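Local coordinates for protein RsfP (Uncultured bacterium, PDB 4GLJ) that probably catalyses the phosphate-dependent cleavage of methylthioadenosine, as a methylthioadenosine phosphorylase, and binds the dye rhodamine B, at residues T72-P77 with K122-T127; G100-T105 with W187-Q192; I160-C165 with L242-D247; M198-E203 with Y214-L219. One frame throughout, in Å; residues are numbered along the deposited sequence.

Contact 1. Residues T72-P77 with K122-T127; sequences TPSEVP and KQRVST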
# COMPACT_ATOMS: atom_id res chain seq x y z
N THR A 72 5.57 16.74 -6.45
CA THR A 72 5.64 15.35 -6.83
C THR A 72 4.19 14.77 -6.73
O THR A 72 3.36 15.34 -5.98
CB THR A 72 6.50 14.51 -5.85
OG1 THR A 72 5.97 14.49 -4.50
CG2 THR A 72 7.97 15.02 -5.72
N PRO A 73 3.93 13.68 -7.45
CA PRO A 73 2.60 13.02 -7.41
C PRO A 73 2.12 12.75 -6.02
O PRO A 73 0.97 13.02 -5.76
CB PRO A 73 2.85 11.71 -8.18
CG PRO A 73 3.80 12.14 -9.21
CD PRO A 73 4.78 13.04 -8.47
N SER A 74 2.98 12.25 -5.08
CA SER A 74 2.56 11.89 -3.74
C SER A 74 2.09 13.11 -2.96
O SER A 74 1.31 12.95 -2.06
CB SER A 74 3.71 11.24 -2.90
OG SER A 74 4.22 10.08 -3.55
N GLU A 75 2.55 14.33 -3.26
CA GLU A 75 2.22 15.41 -2.36
C GLU A 75 1.17 16.37 -3.01
O GLU A 75 0.85 17.42 -2.47
CB GLU A 75 3.49 16.17 -1.90
CG GLU A 75 4.07 16.90 -3.09
CD GLU A 75 5.46 17.53 -2.75
OE1 GLU A 75 5.76 17.72 -1.54
OE2 GLU A 75 6.17 17.88 -3.69
N VAL A 76 0.66 16.01 -4.18
CA VAL A 76 -0.35 16.88 -4.80
C VAL A 76 -1.55 17.00 -3.83
O VAL A 76 -2.00 15.94 -3.31
CB VAL A 76 -0.73 16.30 -6.13
CG1 VAL A 76 -2.02 16.97 -6.70
CG2 VAL A 76 0.43 16.47 -7.13
N PRO A 77 -2.12 18.21 -3.63
CA PRO A 77 -3.23 18.23 -2.71
C PRO A 77 -4.53 17.83 -3.46
O PRO A 77 -5.42 18.69 -3.79
CB PRO A 77 -3.27 19.73 -2.28
CG PRO A 77 -2.89 20.46 -3.57
CD PRO A 77 -1.86 19.55 -4.22
N LYS A 122 -0.16 4.37 -2.20
CA LYS A 122 0.03 3.87 -0.83
C LYS A 122 -0.28 4.88 0.22
O LYS A 122 -0.88 4.57 1.29
CB LYS A 122 1.50 3.42 -0.70
CG LYS A 122 1.84 2.22 -1.63
CD LYS A 122 3.35 2.01 -1.64
CE LYS A 122 3.76 0.87 -2.62
NZ LYS A 122 5.13 0.36 -2.36
N GLN A 123 0.14 6.12 -0.06
CA GLN A 123 0.23 7.12 1.00
C GLN A 123 -0.62 8.35 0.79
O GLN A 123 -0.36 9.39 1.37
CB GLN A 123 1.70 7.52 1.15
CG GLN A 123 2.48 6.35 1.76
CD GLN A 123 3.99 6.40 1.52
OE1 GLN A 123 4.57 7.50 1.29
NE2 GLN A 123 4.65 5.21 1.66
N ARG A 124 -1.68 8.26 0.04
CA ARG A 124 -2.48 9.42 -0.28
C ARG A 124 -3.82 9.36 0.40
O ARG A 124 -4.35 8.31 0.52
CB ARG A 124 -2.61 9.53 -1.78
CG ARG A 124 -1.28 9.74 -2.44
CD ARG A 124 -1.37 9.42 -3.88
NE ARG A 124 -0.09 9.27 -4.50
CZ ARG A 124 0.11 9.41 -5.78
NH1 ARG A 124 -0.89 9.72 -6.55
NH2 ARG A 124 1.29 9.26 -6.28
N VAL A 125 -4.34 10.48 0.86
CA VAL A 125 -5.64 10.43 1.47
C VAL A 125 -6.59 10.25 0.29
O VAL A 125 -6.59 11.07 -0.62
CB VAL A 125 -5.96 11.72 2.23
CG1 VAL A 125 -7.40 11.62 2.84
CG2 VAL A 125 -4.90 11.91 3.27
N SER A 126 -7.44 9.21 0.31
CA SER A 126 -8.14 8.89 -0.94
C SER A 126 -9.69 8.99 -0.81
O SER A 126 -10.44 8.48 -1.64
CB SER A 126 -7.71 7.48 -1.42
OG SER A 126 -7.98 6.58 -0.33
N THR A 127 -10.13 9.75 0.19
CA THR A 127 -11.56 10.00 0.42
C THR A 127 -11.71 11.30 1.18
O THR A 127 -10.80 11.77 1.89
CB THR A 127 -12.21 8.84 1.23
OG1 THR A 127 -13.61 9.09 1.43
CG2 THR A 127 -11.57 8.69 2.62
O HOH W 1 1.56 11.49 0.32
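Pro-73 and Ser-74 meet Arg-124 mostly through van der Waals contact between backbone and a flat cation, with no direct hydrogen bond from one segment to the other. The guanidinium lies across the peptide joining the two residues: Pro-73 O sits 3.7 Å above its plane, over the centre, and Pro-73 C and Ser-74 N are over the same face. At one end of the group, NH2 is 3.5 Å from CB of the proline ring and 3.6 Å from Ser-74 N. The arginine gets there on an extended chain from CG to NE, with CG anti to the carbonyl carbon (chi1 -63°).

The polar link is made by water 1, which donates to Ser-74 O at 2.8 Å and to Gln-123 O at 3.0 Å, tying the two backbones together beside the arginine. Within 72-77, the 3-10 turn is closed twice: Glu-75 N bonds to Thr-72 O at 3.0 Å, and Glu-75 OE2 receives Thr-72 N at the same length through its anti lone pair.

The charge of Arg-124 is spent elsewhere. NE forms a salt bridge with Glu-175 OE2, the oxygen that also binds Ser-74 OG, while NH1 bonds to Met-198 O. His-136 of the second subunit packs on Pro-73, which also touches a rhodamine B, so the turn borders a pocket near a subunit boundary.

A buried cation bonded to a carboxylate and a carbonyl, with a peptide against one face, is likely to have little freedom to turn; its positive charge probably also favours the Pro-73 carbonyl above it.

Contact 2. Residues G100-T105 with W187-Q192; sequences GSLQET and WYRQMQ. With RHB (N-[9-(2-carboxyphenyl)-6-(diethylamino)-3H-xanthen-3-ylidene]-N-ethylethanaminium), chain C.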
# COMPACT_ATOMS: atom_id res chain seq x y z
N GLY A 100 3.29 6.07 -18.97
CA GLY A 100 4.16 5.10 -19.62
C GLY A 100 3.34 4.01 -20.23
O GLY A 100 2.29 3.65 -19.72
N SER A 101 3.82 3.44 -21.31
CA SER A 101 3.09 2.33 -21.93
C SER A 101 3.58 0.98 -21.41
O SER A 101 4.80 0.76 -21.26
CB SER A 101 3.32 2.32 -23.46
OG SER A 101 2.93 1.03 -24.00
N LEU A 102 2.65 0.09 -21.14
CA LEU A 102 2.99 -1.31 -20.80
C LEU A 102 2.69 -2.26 -21.96
O LEU A 102 2.82 -3.47 -21.81
CB LEU A 102 2.15 -1.73 -19.57
CG LEU A 102 2.39 -0.94 -18.27
CD1 LEU A 102 1.31 -1.21 -17.22
CD2 LEU A 102 3.80 -1.27 -17.73
N GLN A 103 2.38 -1.76 -23.15
CA GLN A 103 1.92 -2.63 -24.23
C GLN A 103 2.61 -2.16 -25.52
O GLN A 103 2.68 -0.94 -25.83
CB GLN A 103 0.37 -2.53 -24.39
CG GLN A 103 -0.48 -2.96 -23.19
CD GLN A 103 -0.25 -4.44 -22.84
OE1 GLN A 103 0.10 -5.21 -23.72
NE2 GLN A 103 -0.37 -4.81 -21.55
N GLU A 104 3.12 -3.13 -26.26
CA GLU A 104 3.77 -2.85 -27.57
C GLU A 104 3.02 -1.93 -28.53
O GLU A 104 3.59 -1.07 -29.23
CB GLU A 104 4.05 -4.16 -28.28
CG GLU A 104 5.01 -3.93 -29.42
CD GLU A 104 6.28 -3.17 -28.96
OE1 GLU A 104 6.91 -3.58 -27.93
OE2 GLU A 104 6.63 -2.17 -29.65
N THR A 105 1.72 -2.12 -28.59
CA THR A 105 0.91 -1.36 -29.53
C THR A 105 0.57 0.06 -29.05
O THR A 105 0.05 0.85 -29.82
CB THR A 105 -0.41 -2.06 -29.74
OG1 THR A 105 -0.92 -2.34 -28.44
CG2 THR A 105 -0.17 -3.36 -30.54
N TRP A 187 4.91 -7.40 -13.66
CA TRP A 187 3.74 -7.71 -12.83
C TRP A 187 2.47 -6.90 -13.27
O TRP A 187 1.37 -7.47 -13.39
CB TRP A 187 4.09 -7.43 -11.34
CG TRP A 187 2.94 -7.55 -10.33
CD1 TRP A 187 1.88 -8.44 -10.30
CD2 TRP A 187 2.79 -6.70 -9.14
NE1 TRP A 187 1.09 -8.23 -9.17
CE2 TRP A 187 1.61 -7.18 -8.43
CE3 TRP A 187 3.53 -5.62 -8.60
CZ2 TRP A 187 1.17 -6.59 -7.24
CZ3 TRP A 187 3.10 -5.05 -7.37
CH2 TRP A 187 1.95 -5.53 -6.72
N TYR A 188 2.64 -5.62 -13.57
CA TYR A 188 1.50 -4.80 -14.02
C TYR A 188 0.95 -5.29 -15.35
O TYR A 188 -0.30 -5.33 -15.56
CB TYR A 188 1.89 -3.34 -14.18
CG TYR A 188 2.46 -2.73 -12.92
CD1 TYR A 188 1.97 -3.09 -11.65
CD2 TYR A 188 3.48 -1.81 -12.99
CE1 TYR A 188 2.50 -2.55 -10.48
CE2 TYR A 188 4.03 -1.25 -11.83
CZ TYR A 188 3.51 -1.62 -10.57
OH TYR A 188 4.04 -1.09 -9.42
N ARG A 189 1.85 -5.71 -16.24
CA ARG A 189 1.43 -6.44 -17.45
C ARG A 189 0.62 -7.71 -17.17
O ARG A 189 -0.39 -8.00 -17.90
CB ARG A 189 2.63 -6.74 -18.41
CG ARG A 189 3.35 -5.50 -18.97
CD ARG A 189 4.56 -5.81 -19.91
NE ARG A 189 4.27 -7.00 -20.73
CZ ARG A 189 3.74 -7.03 -21.96
NH1 ARG A 189 3.42 -5.91 -22.63
NH2 ARG A 189 3.53 -8.21 -22.55
N GLN A 190 1.02 -8.50 -16.16
CA GLN A 190 0.33 -9.74 -15.86
C GLN A 190 -1.08 -9.40 -15.28
O GLN A 190 -2.05 -10.18 -15.40
CB GLN A 190 1.21 -10.58 -14.88
CG GLN A 190 0.50 -11.74 -14.20
CD GLN A 190 1.39 -12.44 -13.18
OE1 GLN A 190 2.60 -12.57 -13.38
NE2 GLN A 190 0.80 -12.88 -12.08
N MET A 191 -1.21 -8.21 -14.68
CA MET A 191 -2.52 -7.79 -14.11
C MET A 191 -3.37 -7.19 -15.23
O MET A 191 -4.43 -6.69 -14.95
CB MET A 191 -2.36 -6.67 -13.07
CG MET A 191 -1.67 -7.06 -11.78
SD MET A 191 -0.95 -5.60 -10.96
CE MET A 191 -2.18 -4.37 -11.07
N GLN A 192 -2.88 -7.21 -16.47
CA GLN A 192 -3.60 -6.66 -17.66
C GLN A 192 -3.71 -5.14 -17.65
O GLN A 192 -4.67 -4.62 -18.16
CB GLN A 192 -5.04 -7.17 -17.76
CG GLN A 192 -5.25 -8.61 -17.38
CD GLN A 192 -4.89 -9.50 -18.51
OE1 GLN A 192 -5.76 -10.01 -19.19
NE2 GLN A 192 -3.59 -9.68 -18.74
O2 RHB C . 9.82 7.65 -20.89
C26 RHB C . 10.31 8.77 -21.17
C19 RHB C . 9.90 9.91 -20.27
C14 RHB C . 9.29 9.60 -19.08
C15 RHB C . 8.90 10.62 -18.22
C16 RHB C . 9.08 11.96 -18.56
C17 RHB C . 9.68 12.28 -19.77
C18 RHB C . 10.08 11.25 -20.62
C9 RHB C . 9.11 8.19 -18.66
C8 RHB C . 10.18 7.21 -18.90
C13 RHB C . 11.32 7.63 -19.57
C12 RHB C . 12.34 6.73 -19.85
C11 RHB C . 12.24 5.41 -19.44
N1 RHB C . 13.34 4.57 -19.76
C35 RHB C . 14.60 5.12 -19.19
C36 RHB C . 15.46 5.76 -20.26
C22 RHB C . 13.18 3.17 -19.30
C23 RHB C . 14.48 2.65 -18.71
C10 RHB C . 11.08 4.98 -18.75
C7 RHB C . 10.03 5.88 -18.46
O1 RHB C . 8.86 5.50 -17.79
C1 RHB C . 7.82 6.39 -17.52
C2 RHB C . 7.91 7.74 -17.93
C6 RHB C . 6.65 6.01 -16.84
C5 RHB C . 5.66 6.98 -16.61
C4 RHB C . 5.76 8.30 -17.03
C3 RHB C . 6.91 8.68 -17.70
N2 RHB C . 4.53 6.68 -15.89
C24 RHB C . 5.07 5.75 -14.93
C25 RHB C . 4.60 6.19 -13.58
C33 RHB C . 4.27 7.85 -15.03
C34 RHB C . 3.85 9.06 -15.86
O3 RHB C . 11.06 8.93 -22.17
O HOH W 2 -0.63 -7.38 -20.48
O HOH W 3 2.83 -5.80 -25.55
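At the rim of a rhodamine B pocket, where strand 92-101 runs out into an ST turn, Leu-102 and Gln-103 meet Tyr-188 and Arg-189 in the last turn of helix 182-190, which a Schellman motif ends at Gln-192. Gly-100 N lies 3.4 Å from N2 of the dye, where a side chain would strike the ligand.

The main bond goes from Arg-189 NH1 to Leu-102 O, 2.6 Å long and 144° at the hydrogen. The donor lies in the carbonyl plane, whereas the oxygen is tilted 18° out of the guanidinium plane. Chi1 lays Arg-189 CG beside Leu-102 CB (4.0 Å), and a bend at chi3 turns NH1 back to the carbonyl oxygen. Leu-102 CD1 packs on Tyr-188 CB at 3.8 Å. Gln-103 OE1 stays 3.6 Å from Arg-189 NH1 with no direct hydrogen bond, amide and guanidinium planes 34° apart. Water 2 bridges Gln-103 NE2 and Arg-189 O; NE2 also bonds to Ala-193 O. Water 3 joins Arg-189 NH1 to Glu-104 N.

Replacing Arg-189 with a leucine would probably leave the Leu-102 carbonyl without its donor and Trp-226 without its cation-pi partner.

The turn is thus held by charge and water outside and by hydrocarbon inside.

Contact 3. Residues I160-C165 with L242-D247; sequences IADGQC and LMKNAD. With RHB (N-[9-(2-carboxyphenyl)-6-(diethylamino)-3H-xanthen-3-ylidene]-N-ethylethanaminium), chain B.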
# COMPACT_ATOMS: atom_id res chain seq x y z
N ILE A 160 -5.02 15.03 -35.34
CA ILE A 160 -3.64 14.98 -34.85
C ILE A 160 -2.75 14.27 -35.88
O ILE A 160 -3.16 13.27 -36.46
CB ILE A 160 -3.59 14.31 -33.47
CG1 ILE A 160 -4.53 15.05 -32.48
CG2 ILE A 160 -2.15 14.22 -32.94
CD1 ILE A 160 -4.13 16.47 -32.15
N ALA A 161 -1.57 14.83 -36.17
CA ALA A 161 -0.68 14.32 -37.22
C ALA A 161 0.13 13.10 -36.74
O ALA A 161 0.32 12.15 -37.48
CB ALA A 161 0.26 15.41 -37.70
N ASP A 162 0.59 13.13 -35.50
CA ASP A 162 1.43 12.09 -35.00
C ASP A 162 0.59 11.11 -34.14
O ASP A 162 -0.27 11.56 -33.40
CB ASP A 162 2.53 12.74 -34.14
CG ASP A 162 3.44 13.70 -34.95
OD1 ASP A 162 3.08 14.12 -36.09
OD2 ASP A 162 4.52 14.04 -34.45
N GLY A 163 0.83 9.79 -34.26
CA GLY A 163 0.24 8.80 -33.32
C GLY A 163 -1.17 8.35 -33.63
O GLY A 163 -1.71 8.68 -34.66
N GLN A 164 -1.75 7.54 -32.75
CA GLN A 164 -3.15 7.22 -32.82
C GLN A 164 -3.71 7.28 -31.42
O GLN A 164 -2.95 7.48 -30.49
CB GLN A 164 -3.38 5.87 -33.46
CG GLN A 164 -2.80 4.69 -32.74
CD GLN A 164 -2.95 3.40 -33.59
OE1 GLN A 164 -4.04 3.09 -34.06
NE2 GLN A 164 -1.84 2.65 -33.79
N CYS A 165 -5.03 7.12 -31.26
CA CYS A 165 -5.66 7.15 -29.96
C CYS A 165 -6.29 5.76 -29.73
O CYS A 165 -6.97 5.21 -30.65
CB CYS A 165 -6.78 8.22 -29.96
SG CYS A 165 -7.54 8.44 -28.34
N LEU A 242 7.26 14.72 -24.69
CA LEU A 242 6.35 15.26 -23.66
C LEU A 242 5.82 16.68 -24.09
O LEU A 242 4.68 17.06 -23.85
CB LEU A 242 7.11 15.28 -22.32
CG LEU A 242 6.59 15.76 -20.96
CD1 LEU A 242 5.42 14.92 -20.48
CD2 LEU A 242 7.72 15.69 -19.94
N MET A 243 6.65 17.45 -24.79
CA MET A 243 6.21 18.76 -25.22
C MET A 243 5.32 18.64 -26.46
O MET A 243 4.35 19.37 -26.57
CB MET A 243 7.38 19.73 -25.39
CG MET A 243 7.46 20.70 -24.20
SD MET A 243 9.13 21.16 -23.70
CE MET A 243 8.85 22.39 -22.39
N LYS A 244 5.62 17.69 -27.34
CA LYS A 244 4.75 17.48 -28.48
C LYS A 244 3.38 16.92 -28.08
O LYS A 244 2.33 17.38 -28.55
CB LYS A 244 5.41 16.61 -29.56
CG LYS A 244 4.44 16.46 -30.74
CD LYS A 244 4.98 15.66 -31.92
CE LYS A 244 5.85 16.50 -32.84
NZ LYS A 244 6.60 15.61 -33.78
N ASN A 245 3.37 15.95 -27.17
CA ASN A 245 2.15 15.40 -26.58
C ASN A 245 1.27 16.49 -26.01
O ASN A 245 0.10 16.56 -26.34
CB ASN A 245 2.48 14.43 -25.45
CG ASN A 245 2.70 13.04 -25.95
OD1 ASN A 245 2.01 12.60 -26.86
ND2 ASN A 245 3.63 12.32 -25.34
N ALA A 246 1.86 17.33 -25.15
CA ALA A 246 1.17 18.46 -24.55
C ALA A 246 0.50 19.39 -25.62
O ALA A 246 -0.68 19.77 -25.50
CB ALA A 246 2.12 19.25 -23.66
N ASP A 247 1.23 19.76 -26.67
CA ASP A 247 0.56 20.55 -27.71
C ASP A 247 -0.57 19.83 -28.50
O ASP A 247 -1.62 20.43 -28.80
CB ASP A 247 1.54 21.13 -28.69
CG ASP A 247 0.82 21.93 -29.77
OD1 ASP A 247 0.02 22.85 -29.41
OD2 ASP A 247 1.02 21.59 -30.96
O2 RHB B . 12.36 16.47 -15.99
C26 RHB B . 13.17 15.55 -16.23
C19 RHB B . 12.71 14.14 -16.31
C14 RHB B . 11.39 13.69 -16.34
C15 RHB B . 11.16 12.33 -16.44
C16 RHB B . 12.18 11.40 -16.50
C17 RHB B . 13.48 11.84 -16.47
C18 RHB B . 13.73 13.20 -16.38
C9 RHB B . 10.13 14.51 -16.28
C8 RHB B . 8.90 13.80 -15.83
C13 RHB B . 8.91 12.46 -15.47
C12 RHB B . 7.76 11.79 -15.05
C11 RHB B . 6.57 12.48 -14.95
N1 RHB B . 5.37 11.82 -14.58
C35 RHB B . 5.44 10.55 -15.32
C36 RHB B . 5.93 10.90 -16.72
C22 RHB B . 5.02 11.63 -13.15
C23 RHB B . 4.20 12.83 -12.63
C10 RHB B . 6.56 13.81 -15.35
C7 RHB B . 7.71 14.47 -15.76
O1 RHB B . 7.65 15.80 -16.11
C1 RHB B . 8.72 16.52 -16.54
C2 RHB B . 9.99 15.95 -16.66
C6 RHB B . 8.52 17.86 -16.86
C5 RHB B . 9.57 18.65 -17.30
C4 RHB B . 10.84 18.10 -17.41
C3 RHB B . 11.04 16.75 -17.09
N2 RHB B . 9.31 20.00 -17.62
C24 RHB B . 8.92 20.79 -16.44
C25 RHB B . 8.07 21.96 -16.91
C33 RHB B . 10.46 20.59 -18.33
C34 RHB B . 9.97 21.73 -19.20
O3 RHB B . 14.38 15.78 -16.44
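The carboxylate of Asp-162 is the flat group that carries this contact, and Lys-244 approaches it through OD2. NZ comes to 2.7 Å from OD2, nearly in line with the C-O bond, making a salt bridge and hydrogen bond in one. The lysine does more than touch with its end: CD, 3.0 Å from OD2, and CE, at 3.2 Å, lie to one side of the carboxylate plane, so the oxygen rests in the crook of the chain.

That crook comes from the torsions. Lys-244 leaves the helix with CG opposite the backbone N (chi1 -179°), runs straight through chi2, then bends at chi3 (-82°), which turns NZ down toward the carboxylate plane, in front of OD2. The two side chains cross at about a right angle.

The second flat group, the xanthene of rhodamine B in chain B, belongs to another side of the same helix. Leu-242 CD2 stands above its C1 at 3.6 Å, and Met-243 CE reaches C34 of an ethyl arm at 3.4 Å. One turn of helix therefore sends apolar side chains to the dye and a lysine to the loop.

Leu-109 touches both Asp-162 and Lys-244, and Ile-160 packs against Asn-248, Gln-251 and Val-252 further along the helix. On the inner side, Asn-245 ND2 bonds to Val-220 O of strand 213-221. This is a peripheral ion pair of an alpha/beta fold of the phosphorylase superfamily, joining the loop before strand 165-167 to helix 237-263, which lies against the central sheet and lines the ligand pocket.

Contact 4. Residues M198-E203 with Y214-L219; sequences MTNMPE and YATLAL. With PO4 (phosphate ion), chain D.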
# COMPACT_ATOMS: atom_id res chain seq x y z
N MET A 198 1.06 8.23 -12.20
CA MET A 198 1.26 8.40 -10.73
C MET A 198 0.20 9.29 -10.12
O MET A 198 0.27 9.58 -8.90
CB MET A 198 2.66 8.99 -10.48
CG MET A 198 3.79 8.09 -11.03
SD MET A 198 5.40 8.76 -10.58
CE MET A 198 6.43 7.55 -11.36
N THR A 199 -0.73 9.79 -10.95
CA THR A 199 -1.55 10.92 -10.41
C THR A 199 -3.10 10.72 -10.43
O THR A 199 -3.81 11.44 -9.68
CB THR A 199 -1.27 12.25 -11.19
OG1 THR A 199 -1.51 12.01 -12.60
CG2 THR A 199 0.12 12.70 -11.00
N ASN A 200 -3.63 9.84 -11.29
CA ASN A 200 -5.08 9.84 -11.47
C ASN A 200 -5.83 9.13 -10.33
O ASN A 200 -7.06 9.23 -10.26
CB ASN A 200 -5.45 9.37 -12.89
CG ASN A 200 -5.16 10.49 -13.95
OD1 ASN A 200 -5.95 10.68 -14.85
ND2 ASN A 200 -4.11 11.33 -13.72
N MET A 201 -5.10 8.50 -9.41
CA MET A 201 -5.64 8.11 -8.09
C MET A 201 -4.86 8.89 -7.05
O MET A 201 -3.64 8.90 -7.09
CB MET A 201 -5.50 6.60 -7.86
CG MET A 201 -6.44 5.76 -8.74
SD MET A 201 -8.13 5.90 -8.05
CE MET A 201 -9.03 4.79 -9.13
N PRO A 202 -5.53 9.53 -6.08
CA PRO A 202 -6.96 9.33 -5.74
C PRO A 202 -7.89 10.31 -6.47
O PRO A 202 -9.06 10.31 -6.17
CB PRO A 202 -6.98 9.61 -4.23
CG PRO A 202 -5.96 10.72 -4.11
CD PRO A 202 -4.82 10.26 -5.00
N GLU A 203 -7.36 11.06 -7.44
CA GLU A 203 -8.15 12.13 -8.15
C GLU A 203 -9.46 11.56 -8.69
O GLU A 203 -10.52 12.19 -8.46
CB GLU A 203 -7.32 12.70 -9.28
CG GLU A 203 -7.55 14.13 -9.64
CD GLU A 203 -6.54 14.59 -10.69
OE1 GLU A 203 -6.71 14.17 -11.88
OE2 GLU A 203 -5.54 15.28 -10.35
N TYR A 214 -15.70 12.34 -14.54
CA TYR A 214 -14.26 12.47 -14.60
C TYR A 214 -13.78 11.41 -15.55
O TYR A 214 -14.15 10.22 -15.44
CB TYR A 214 -13.63 12.24 -13.22
CG TYR A 214 -12.09 12.21 -13.16
CD1 TYR A 214 -11.38 11.03 -13.53
CD2 TYR A 214 -11.39 13.29 -12.66
CE1 TYR A 214 -10.00 10.97 -13.49
CE2 TYR A 214 -9.99 13.27 -12.61
CZ TYR A 214 -9.30 12.10 -13.01
OH TYR A 214 -7.91 12.05 -12.87
N ALA A 215 -12.97 11.84 -16.52
CA ALA A 215 -12.29 10.88 -17.42
C ALA A 215 -10.89 11.37 -17.76
O ALA A 215 -10.52 12.53 -17.50
CB ALA A 215 -13.11 10.55 -18.68
N THR A 216 -10.09 10.49 -18.37
CA THR A 216 -8.64 10.78 -18.49
C THR A 216 -8.26 10.76 -19.98
O THR A 216 -8.67 9.86 -20.70
CB THR A 216 -7.82 9.72 -17.73
OG1 THR A 216 -8.07 9.90 -16.30
CG2 THR A 216 -6.29 9.93 -17.96
N LEU A 217 -7.55 11.78 -20.40
CA LEU A 217 -6.85 11.74 -21.68
C LEU A 217 -5.32 11.47 -21.36
O LEU A 217 -4.63 12.36 -20.86
CB LEU A 217 -7.02 13.09 -22.40
CG LEU A 217 -6.23 13.30 -23.71
CD1 LEU A 217 -6.75 12.30 -24.73
CD2 LEU A 217 -6.39 14.72 -24.23
N ALA A 218 -4.86 10.24 -21.61
CA ALA A 218 -3.48 9.85 -21.27
C ALA A 218 -2.58 10.06 -22.49
O ALA A 218 -2.95 9.70 -23.61
CB ALA A 218 -3.45 8.42 -20.78
N LEU A 219 -1.41 10.61 -22.24
CA LEU A 219 -0.44 10.91 -23.27
C LEU A 219 0.77 9.99 -23.04
O LEU A 219 1.44 10.08 -22.04
CB LEU A 219 0.03 12.36 -23.12
CG LEU A 219 -1.08 13.41 -22.88
CD1 LEU A 219 -0.46 14.81 -22.83
CD2 LEU A 219 -2.11 13.31 -24.00
P PO4 D . 0.85 13.66 -14.65
O1 PO4 D . 2.31 13.39 -14.40
O2 PO4 D . 0.84 14.10 -16.09
O3 PO4 D . 0.17 12.37 -14.40
O4 PO4 D . 0.29 14.77 -13.76
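Two hydroxyls of strand 213-221, on Tyr-214 and Thr-216, reach across to the acceptor oxygens of Glu-203 and Asn-200 in segment 198-203. In the first hydrogen bond Thr-216 OG1 donates to Asn-200 OD1 over 2.7 Å, in the carbonyl plane with a C=O to donor angle of 150°. The two side chains come from opposite directions, and OD1 takes a second bond from Ser-95 OG. In the second, Tyr-214 OH donates to Glu-203 OE1 at 2.6 Å, arriving on the anti side and 21° out of the carboxylate plane. CG opposite the backbone N (chi1 174°) carries the tyrosine across to the acid, which lies at the ring's edge. Tyr-214 OH also approaches Asn-200 OD1 to 3.1 Å, but its proton goes to Glu-203.

Van der Waals contact fills in around these bonds: Tyr-214 CE2 is 3.9 Å from Glu-203 CG, and the backbone carbon of Glu-203 lies over the rim of one ring face.

The ionic part is a relay: Glu-203 OE2 forms a salt bridge with Arg-64, whose NH1 binds the phosphate. A glutamine in place of Glu-203 would probably leave that arginine without its charged mate and freer to turn away from the anion.

Thr-199 OG1 contacts phosphate O3, modelled doubtfully close, and takes a weak bond from Asn-200 ND2. Ser-22 N, Arg-64, His-65 and Ala-98 N also bind this ion, probably from the crystallisation liquor but placed where the phosphorylase superfamily would be expected to hold phosphate; Asn-200 and Glu-203 form a buried second shell.

Contact 4 lies deepest, its centre about 3 Å from the centre of the chain. Contact 1 is also buried but sits at a subunit boundary; it joins contact 4 directly through Arg-124 NH1 and Met-198 O. Contact 2 is half buried and adds two bridging waters to one direct bond and an apolar touch, while no other subunit touches contact 3. Strands 92-101 and 213-221, neighbours in the sheet, carry contacts 2 and 4; helix 237-263 of contact 3 rests on the latter strand, Asn-245 against Leu-219. Each contact holds a residue that lines a rhodamine B pocket, yet buried charges in contacts 1 and 4 are met by several partners, whereas the exposed contact 3 rests on one ion pair.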